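Local coordinates for 70 kDa protein (Xanthomonas sp., PDB 4B2N) that oxidatively cleaves rubber, poly(cis-1,4-isoprene), as a dioxygenase carrying two covalently bound c-type hemes, at residues K139-Y144 with A218-S223; L240-G245 with P616-Q621; F121-Y126 with M225-P230. All coordinates share one frame; numbering follows the deposited sequence.

Interaction 1: residues K139-Y144 with A218-S223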
# COMPACT_ATOMS: atom_id res chain seq x y z
N LYS A 139 -11.99 -17.00 -2.32
CA LYS A 139 -13.22 -16.29 -1.99
C LYS A 139 -13.21 -15.76 -0.54
O LYS A 139 -13.46 -14.59 -0.30
CB LYS A 139 -14.44 -17.20 -2.17
CG LYS A 139 -14.92 -17.34 -3.61
CD LYS A 139 -15.90 -18.52 -3.64
CE LYS A 139 -16.50 -18.70 -4.97
NZ LYS A 139 -17.62 -19.67 -4.71
N ARG A 140 -12.87 -16.65 0.41
CA ARG A 140 -12.93 -16.32 1.84
C ARG A 140 -11.97 -15.19 2.17
O ARG A 140 -12.30 -14.25 2.91
CB ARG A 140 -12.53 -17.55 2.69
CG ARG A 140 -12.70 -17.30 4.20
CD ARG A 140 -12.43 -18.61 4.88
NE ARG A 140 -12.40 -18.48 6.32
CZ ARG A 140 -13.48 -18.65 7.09
NH1 ARG A 140 -14.66 -18.92 6.50
NH2 ARG A 140 -13.38 -18.54 8.42
N TYR A 141 -10.79 -15.24 1.59
CA TYR A 141 -9.76 -14.33 2.08
C TYR A 141 -9.63 -13.10 1.20
O TYR A 141 -8.81 -12.22 1.50
CB TYR A 141 -8.42 -15.06 2.21
CG TYR A 141 -8.46 -16.16 3.24
CD1 TYR A 141 -8.89 -15.90 4.57
CD2 TYR A 141 -8.09 -17.45 2.90
CE1 TYR A 141 -8.98 -16.96 5.50
CE2 TYR A 141 -8.15 -18.48 3.84
CZ TYR A 141 -8.55 -18.23 5.12
OH TYR A 141 -8.61 -19.33 5.97
N GLY A 142 -10.41 -13.05 0.12
CA GLY A 142 -10.36 -11.95 -0.83
C GLY A 142 -9.07 -11.93 -1.64
O GLY A 142 -8.53 -10.85 -1.93
N LEU A 143 -8.66 -13.10 -2.09
CA LEU A 143 -7.45 -13.29 -2.93
C LEU A 143 -7.90 -13.80 -4.33
O LEU A 143 -9.12 -13.71 -4.67
CB LEU A 143 -6.50 -14.31 -2.23
CG LEU A 143 -6.14 -13.85 -0.82
CD1 LEU A 143 -5.25 -14.90 -0.16
CD2 LEU A 143 -5.44 -12.47 -0.85
N TYR A 144 -6.97 -14.26 -5.17
CA TYR A 144 -7.28 -14.59 -6.59
C TYR A 144 -6.45 -15.80 -6.99
O TYR A 144 -5.38 -16.01 -6.43
CB TYR A 144 -6.90 -13.42 -7.49
CG TYR A 144 -7.53 -12.14 -7.00
CD1 TYR A 144 -6.91 -11.41 -5.98
CD2 TYR A 144 -8.80 -11.73 -7.46
CE1 TYR A 144 -7.47 -10.26 -5.46
CE2 TYR A 144 -9.39 -10.56 -6.98
CZ TYR A 144 -8.74 -9.87 -5.91
OH TYR A 144 -9.29 -8.74 -5.39
N ALA A 218 -7.60 -9.24 5.69
CA ALA A 218 -6.37 -9.65 6.40
C ALA A 218 -6.68 -10.19 7.76
O ALA A 218 -6.00 -11.13 8.22
CB ALA A 218 -5.39 -8.50 6.51
N GLY A 219 -7.67 -9.63 8.44
CA GLY A 219 -8.04 -10.14 9.76
C GLY A 219 -8.53 -11.58 9.74
O GLY A 219 -8.24 -12.39 10.68
N LEU A 220 -9.30 -11.92 8.70
CA LEU A 220 -9.91 -13.24 8.70
C LEU A 220 -8.82 -14.28 8.45
O LEU A 220 -8.80 -15.37 9.04
CB LEU A 220 -10.97 -13.28 7.62
CG LEU A 220 -11.77 -14.56 7.51
CD1 LEU A 220 -12.43 -14.94 8.84
CD2 LEU A 220 -12.88 -14.37 6.44
N LEU A 221 -7.84 -13.94 7.60
CA LEU A 221 -6.72 -14.92 7.39
C LEU A 221 -5.95 -15.13 8.67
O LEU A 221 -5.65 -16.28 9.06
CB LEU A 221 -5.80 -14.32 6.34
CG LEU A 221 -4.56 -15.11 5.94
CD1 LEU A 221 -4.98 -16.34 5.18
CD2 LEU A 221 -3.66 -14.15 5.11
N ALA A 222 -5.64 -14.03 9.36
CA ALA A 222 -4.89 -14.06 10.64
C ALA A 222 -5.68 -14.88 11.68
O ALA A 222 -5.14 -15.79 12.36
CB ALA A 222 -4.63 -12.59 11.16
N SER A 223 -6.99 -14.60 11.76
CA SER A 223 -7.85 -15.31 12.72
C SER A 223 -7.88 -16.80 12.45
O SER A 223 -7.61 -17.64 13.40
CB SER A 223 -9.27 -14.73 12.66
OG SER A 223 -10.05 -15.43 13.58
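Arg-140 is the first residue of 139-144 to meet helix 218-226, lying across Leu-220 at about a right angle. Its CG is 3.7 Å from Leu-220 CD2. The chain runs extended from CG to NE, with CG anti to the backbone N (chi1 -175°), and this carries the guanidinium out over the leucine, where CD2 sits 4.1 Å above one face, toward the rim. Leu-220 CD1 reaches the far end, 3.7 Å from Arg-140 NH2. NE itself forms a salt bridge with Asp-224, one turn further along the same helix, so an apolar branch covers a charged group that has its counter-ion close by.

Tyr-141 follows, its ring between two aliphatic groups. Leu-221 CD1 stands 3.8 Å from the ring centroid and only 2° off the normal, a CH-pi contact over the middle of the face. Arg-140 CG lies over the opposite face, nearer the rim. The ring also presses on the helix backbone, CE1 3.6 Å from Leu-221 CA. Its OH is held by Asp-224 and probably by Trp-124 NE1, which would limit the ring's rotation.

At Gly-142 the helix ends in a Schellman motif with positive phi.

The C-terminal turn of helix 133-141 thus packs on helix 218-226 beside a heme c, about 8 Å from the Leu-221 side chain, with strand 173-174 reaching Leu-221 through Leu-173 and helix 620-626 touching Arg-140 and Leu-220 through Ile-623.

Interaction 2: residues L240-G245 with P616-Q621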
# COMPACT_ATOMS: atom_id res chain seq x y z
N LEU A 240 1.46 -9.75 12.54
CA LEU A 240 0.86 -9.82 11.20
C LEU A 240 -0.31 -8.86 11.23
O LEU A 240 -0.79 -8.52 12.30
CB LEU A 240 0.48 -11.24 10.78
CG LEU A 240 -0.80 -11.81 11.36
CD1 LEU A 240 -1.03 -13.28 11.21
CD2 LEU A 240 -0.65 -11.50 12.79
N PRO A 241 -0.71 -8.35 10.07
CA PRO A 241 -1.70 -7.27 10.07
C PRO A 241 -3.11 -7.80 10.31
O PRO A 241 -3.34 -9.01 10.19
CB PRO A 241 -1.58 -6.64 8.68
CG PRO A 241 -0.72 -7.52 7.88
CD PRO A 241 -0.22 -8.69 8.73
N TRP A 242 -4.03 -6.90 10.70
CA TRP A 242 -5.44 -7.28 10.92
C TRP A 242 -6.26 -6.37 10.08
O TRP A 242 -5.70 -5.48 9.41
CB TRP A 242 -5.72 -7.12 12.41
CG TRP A 242 -7.02 -7.76 12.89
CD1 TRP A 242 -8.23 -7.11 13.06
CD2 TRP A 242 -7.23 -9.16 13.32
NE1 TRP A 242 -9.18 -8.00 13.54
CE2 TRP A 242 -8.64 -9.25 13.71
CE3 TRP A 242 -6.43 -10.29 13.42
CZ2 TRP A 242 -9.20 -10.43 14.22
CZ3 TRP A 242 -6.99 -11.50 13.92
CH2 TRP A 242 -8.34 -11.56 14.30
N SER A 243 -7.59 -6.54 10.06
CA SER A 243 -8.37 -5.56 9.35
C SER A 243 -9.73 -5.52 10.01
O SER A 243 -10.13 -6.47 10.73
CB SER A 243 -8.49 -5.92 7.87
OG SER A 243 -9.12 -7.18 7.72
N THR A 244 -10.44 -4.45 9.71
CA THR A 244 -11.79 -4.35 10.13
C THR A 244 -12.73 -4.93 9.12
O THR A 244 -13.90 -5.26 9.47
CB THR A 244 -12.22 -2.92 10.50
OG1 THR A 244 -12.12 -2.08 9.36
CG2 THR A 244 -11.31 -2.37 11.59
N GLY A 245 -12.23 -5.15 7.89
CA GLY A 245 -13.08 -5.64 6.81
C GLY A 245 -12.20 -6.03 5.65
O GLY A 245 -11.11 -6.60 5.87
N PRO A 616 -9.33 -12.95 18.20
CA PRO A 616 -10.68 -13.52 18.32
C PRO A 616 -10.94 -14.46 17.10
O PRO A 616 -10.56 -14.09 15.99
CB PRO A 616 -11.59 -12.29 18.22
CG PRO A 616 -10.76 -11.28 17.52
CD PRO A 616 -9.33 -11.51 17.93
N PRO A 617 -11.60 -15.61 17.31
CA PRO A 617 -12.10 -16.34 16.19
C PRO A 617 -13.19 -15.48 15.51
O PRO A 617 -14.20 -15.17 16.11
CB PRO A 617 -12.65 -17.64 16.83
CG PRO A 617 -13.08 -17.25 18.22
CD PRO A 617 -12.03 -16.21 18.61
N ILE A 618 -12.97 -15.09 14.26
CA ILE A 618 -13.96 -14.24 13.59
C ILE A 618 -15.16 -15.09 13.14
O ILE A 618 -14.97 -16.08 12.45
CB ILE A 618 -13.30 -13.49 12.42
CG1 ILE A 618 -12.25 -12.52 12.97
CG2 ILE A 618 -14.40 -12.78 11.65
CD1 ILE A 618 -11.55 -11.69 11.90
N THR A 619 -16.38 -14.73 13.54
CA THR A 619 -17.57 -15.57 13.32
C THR A 619 -18.19 -15.35 11.96
O THR A 619 -17.87 -14.39 11.31
CB THR A 619 -18.67 -15.27 14.34
OG1 THR A 619 -19.14 -13.93 14.17
CG2 THR A 619 -18.13 -15.45 15.83
N ASP A 620 -19.13 -16.21 11.55
CA ASP A 620 -19.66 -16.09 10.22
C ASP A 620 -20.54 -14.85 10.20
O ASP A 620 -20.67 -14.27 9.16
CB ASP A 620 -20.46 -17.33 9.82
CG ASP A 620 -19.57 -18.57 9.67
OD1 ASP A 620 -18.38 -18.41 9.31
OD2 ASP A 620 -20.08 -19.70 9.93
N GLN A 621 -21.17 -14.48 11.32
CA GLN A 621 -21.98 -13.25 11.29
C GLN A 621 -21.07 -12.00 11.13
O GLN A 621 -21.42 -11.05 10.43
CB GLN A 621 -22.94 -13.12 12.53
CG GLN A 621 -24.39 -13.69 12.35
CD GLN A 621 -25.32 -13.10 11.18
OE1 GLN A 621 -25.36 -11.87 10.90
NE2 GLN A 621 -26.10 -14.01 10.52
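Trp-242 meets Pro-616 and Ile-618 through the outer corner of its six-membered ring, and this one indole carries the whole contact from its side. CZ2 is the crowded atom: Ile-618 CD1 approaches to 3.5 Å and Pro-616 CG to 3.7 Å, both obliquely. The neighbouring CH2 touches Pro-616 CD at 3.8 Å and has the carbonyl O of Pro-616 at the ring edge, in its plane. With chi1 at -167° the indole extends beside its own carbonyl carbon, toward 616-621, and Ile-618 answers with an extended CG1-CD1 arm from the opposite direction. NE1 is satisfied by the carbonyl of Asp-594, and Tyr-597 meets the indole edge-to-face. Buried Ser-243 OG donates to Gly-245 O, 2.8 Å away, and accepts from Gly-219 N.

Away from this buried cluster the segments diverge. At exposed Pro-617 the CB points away from 240-245, and Thr-619, also exposed, N-caps helix 620-626.

Pro-241, next in the chain to Trp-242, touches a heme c. Helix 218-226 backs the contact through Ala-222 and Ser-223 against the indole and Leu-220 against Ile-618, while helices 593-596 and 599-607 add Ile-593 against Pro-616 and Met-599 against Trp-242.

Interaction 3: residues F121-Y126 with M225-P230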
# COMPACT_ATOMS: atom_id res chain seq x y z
N PHE A 121 -9.81 -25.65 5.93
CA PHE A 121 -11.31 -25.75 5.90
C PHE A 121 -11.82 -26.17 7.31
O PHE A 121 -12.96 -25.89 7.64
CB PHE A 121 -11.82 -26.75 4.84
CG PHE A 121 -11.25 -28.12 4.96
CD1 PHE A 121 -11.88 -29.08 5.77
CD2 PHE A 121 -10.06 -28.47 4.25
CE1 PHE A 121 -11.33 -30.34 5.87
CE2 PHE A 121 -9.50 -29.72 4.37
CZ PHE A 121 -10.11 -30.66 5.20
N LEU A 122 -11.01 -26.93 8.09
CA LEU A 122 -11.46 -27.30 9.46
C LEU A 122 -11.78 -26.05 10.23
O LEU A 122 -12.81 -26.01 10.92
CB LEU A 122 -10.44 -28.13 10.25
CG LEU A 122 -10.22 -29.51 9.66
CD1 LEU A 122 -9.03 -30.18 10.37
CD2 LEU A 122 -11.52 -30.35 9.72
N GLN A 123 -10.93 -25.02 10.11
CA GLN A 123 -11.13 -23.76 10.81
C GLN A 123 -12.30 -22.97 10.26
O GLN A 123 -12.81 -22.03 10.89
CB GLN A 123 -9.83 -22.87 10.75
CG GLN A 123 -8.80 -23.34 11.81
CD GLN A 123 -8.28 -24.73 11.56
OE1 GLN A 123 -7.92 -25.11 10.40
NE2 GLN A 123 -8.27 -25.54 12.63
N TRP A 124 -12.73 -23.29 9.05
CA TRP A 124 -13.95 -22.61 8.52
C TRP A 124 -15.19 -23.32 9.05
O TRP A 124 -16.29 -22.88 8.78
CB TRP A 124 -14.03 -22.79 7.02
CG TRP A 124 -12.85 -22.32 6.22
CD1 TRP A 124 -11.81 -21.49 6.62
CD2 TRP A 124 -12.55 -22.68 4.85
NE1 TRP A 124 -10.90 -21.32 5.65
CE2 TRP A 124 -11.30 -21.99 4.52
CE3 TRP A 124 -13.18 -23.46 3.90
CZ2 TRP A 124 -10.71 -22.09 3.26
CZ3 TRP A 124 -12.54 -23.61 2.64
CH2 TRP A 124 -11.36 -22.90 2.32
N GLY A 125 -15.02 -24.48 9.70
CA GLY A 125 -16.18 -25.25 10.20
C GLY A 125 -16.62 -26.37 9.25
O GLY A 125 -17.69 -26.94 9.47
N TYR A 126 -15.79 -26.78 8.28
CA TYR A 126 -16.14 -27.88 7.38
C TYR A 126 -15.50 -29.12 8.03
O TYR A 126 -14.52 -28.99 8.79
CB TYR A 126 -15.56 -27.70 5.97
CG TYR A 126 -16.20 -26.56 5.18
CD1 TYR A 126 -17.40 -25.91 5.61
CD2 TYR A 126 -15.65 -26.18 4.00
CE1 TYR A 126 -18.00 -24.86 4.83
CE2 TYR A 126 -16.20 -25.15 3.23
CZ TYR A 126 -17.38 -24.53 3.64
OH TYR A 126 -17.90 -23.53 2.85
N MET A 225 -5.69 -18.57 10.71
CA MET A 225 -4.34 -19.18 10.81
C MET A 225 -3.94 -19.38 12.27
O MET A 225 -3.26 -20.38 12.64
CB MET A 225 -3.33 -18.24 10.12
CG MET A 225 -3.52 -18.15 8.63
SD MET A 225 -3.04 -19.69 7.95
CE MET A 225 -2.43 -19.12 6.37
N PHE A 226 -4.41 -18.45 13.09
CA PHE A 226 -4.07 -18.41 14.51
C PHE A 226 -4.57 -19.71 15.16
O PHE A 226 -3.95 -20.17 16.12
CB PHE A 226 -4.62 -17.16 15.26
CG PHE A 226 -4.44 -17.27 16.78
CD1 PHE A 226 -3.16 -17.19 17.33
CD2 PHE A 226 -5.51 -17.52 17.65
CE1 PHE A 226 -2.96 -17.33 18.70
CE2 PHE A 226 -5.30 -17.69 19.02
CZ PHE A 226 -4.05 -17.59 19.54
N ARG A 227 -5.66 -20.29 14.64
CA ARG A 227 -6.27 -21.48 15.25
C ARG A 227 -5.68 -22.77 14.70
O ARG A 227 -6.14 -23.84 15.04
CB ARG A 227 -7.79 -21.51 15.07
CG ARG A 227 -8.49 -20.30 15.70
CD ARG A 227 -9.99 -20.51 15.83
NE ARG A 227 -10.68 -20.62 14.56
CZ ARG A 227 -10.90 -19.59 13.72
NH1 ARG A 227 -10.49 -18.33 13.97
NH2 ARG A 227 -11.55 -19.82 12.60
N THR A 228 -4.70 -22.67 13.80
CA THR A 228 -4.00 -23.85 13.37
C THR A 228 -2.81 -24.23 14.28
O THR A 228 -2.42 -23.43 15.15
CB THR A 228 -3.50 -23.69 11.89
OG1 THR A 228 -2.40 -22.76 11.85
CG2 THR A 228 -4.68 -23.33 10.93
N THR A 229 -2.21 -25.41 14.07
CA THR A 229 -1.04 -25.82 14.88
C THR A 229 0.08 -24.79 14.89
O THR A 229 0.58 -24.40 13.82
CB THR A 229 -0.51 -27.20 14.45
OG1 THR A 229 -1.58 -28.10 14.63
CG2 THR A 229 0.68 -27.69 15.31
N PRO A 230 0.49 -24.33 16.09
CA PRO A 230 1.51 -23.25 16.07
C PRO A 230 2.78 -23.72 15.29
O PRO A 230 3.17 -24.89 15.38
CB PRO A 230 1.80 -23.00 17.55
CG PRO A 230 0.52 -23.45 18.25
CD PRO A 230 -0.04 -24.60 17.44
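Gln-123 and Arg-227 join a type I beta turn, Leu-122 to Gly-125, to the chain leaving helix 218-226. The polar part is one hydrogen bond: Arg-227 NH2 donates to Gln-123 O over 3.1 Å, with an N-H...O angle of 146°. The acceptor lies in the guanidinium plane, whereas from the carbonyl's side the donor is tilted 28° from the plane. The arginine chain bends at chi3, and this brings NH2 round to the turn. NH2 also forms a salt bridge with Asp-224, so a single nitrogen has both a carboxylate and the carbonyl of the turn as partners.

The rest is van der Waals contact along the two side chains, which run antiparallel alongside one another. Gln-123 CG lies 3.9 Å from Arg-227 CB. The bend of the glutamine at chi2 (65°) turns its amide toward Thr-228, whose CG2 comes up across the side chain to 3.7 Å from Gln-123 OE1.

Backbone bonds shape both partners. Gly-125 N reaches Leu-122 O to close the turn, and Tyr-126 N bonds to Phe-121 O around it. Away from the hemes, the contact thus links the loop between helices 114-118 and 133-141 to the end of helix 218-226. There Met-225 O accepts two bonds, from Thr-228 N and, at 2.7 Å, from Thr-228 OG1, which approaches on a lone pair in the carbonyl plane.

In the fold
Helix 218-226 is common ground for all three contacts: its first turns form one side of interaction 1, its C-terminal end enters interaction 3, and its Ser-223 OG bonds Pro-616 O of interaction 2. Interactions 1 and 2 are buried and mainly apolar, built on an aromatic ring against aliphatic groups, and their centres are about 9 Å apart. Interaction 3 is partly buried, its centre about 28 Å from the centre of the chain, and relies on an arginine-carbonyl bond. A probable hydrogen bond between Tyr-141 OH and Trp-124 NE1 ties it directly to interaction 1, and both share Asp-224. Of the three, interaction 2 includes a residue of a heme c pocket, Pro-241.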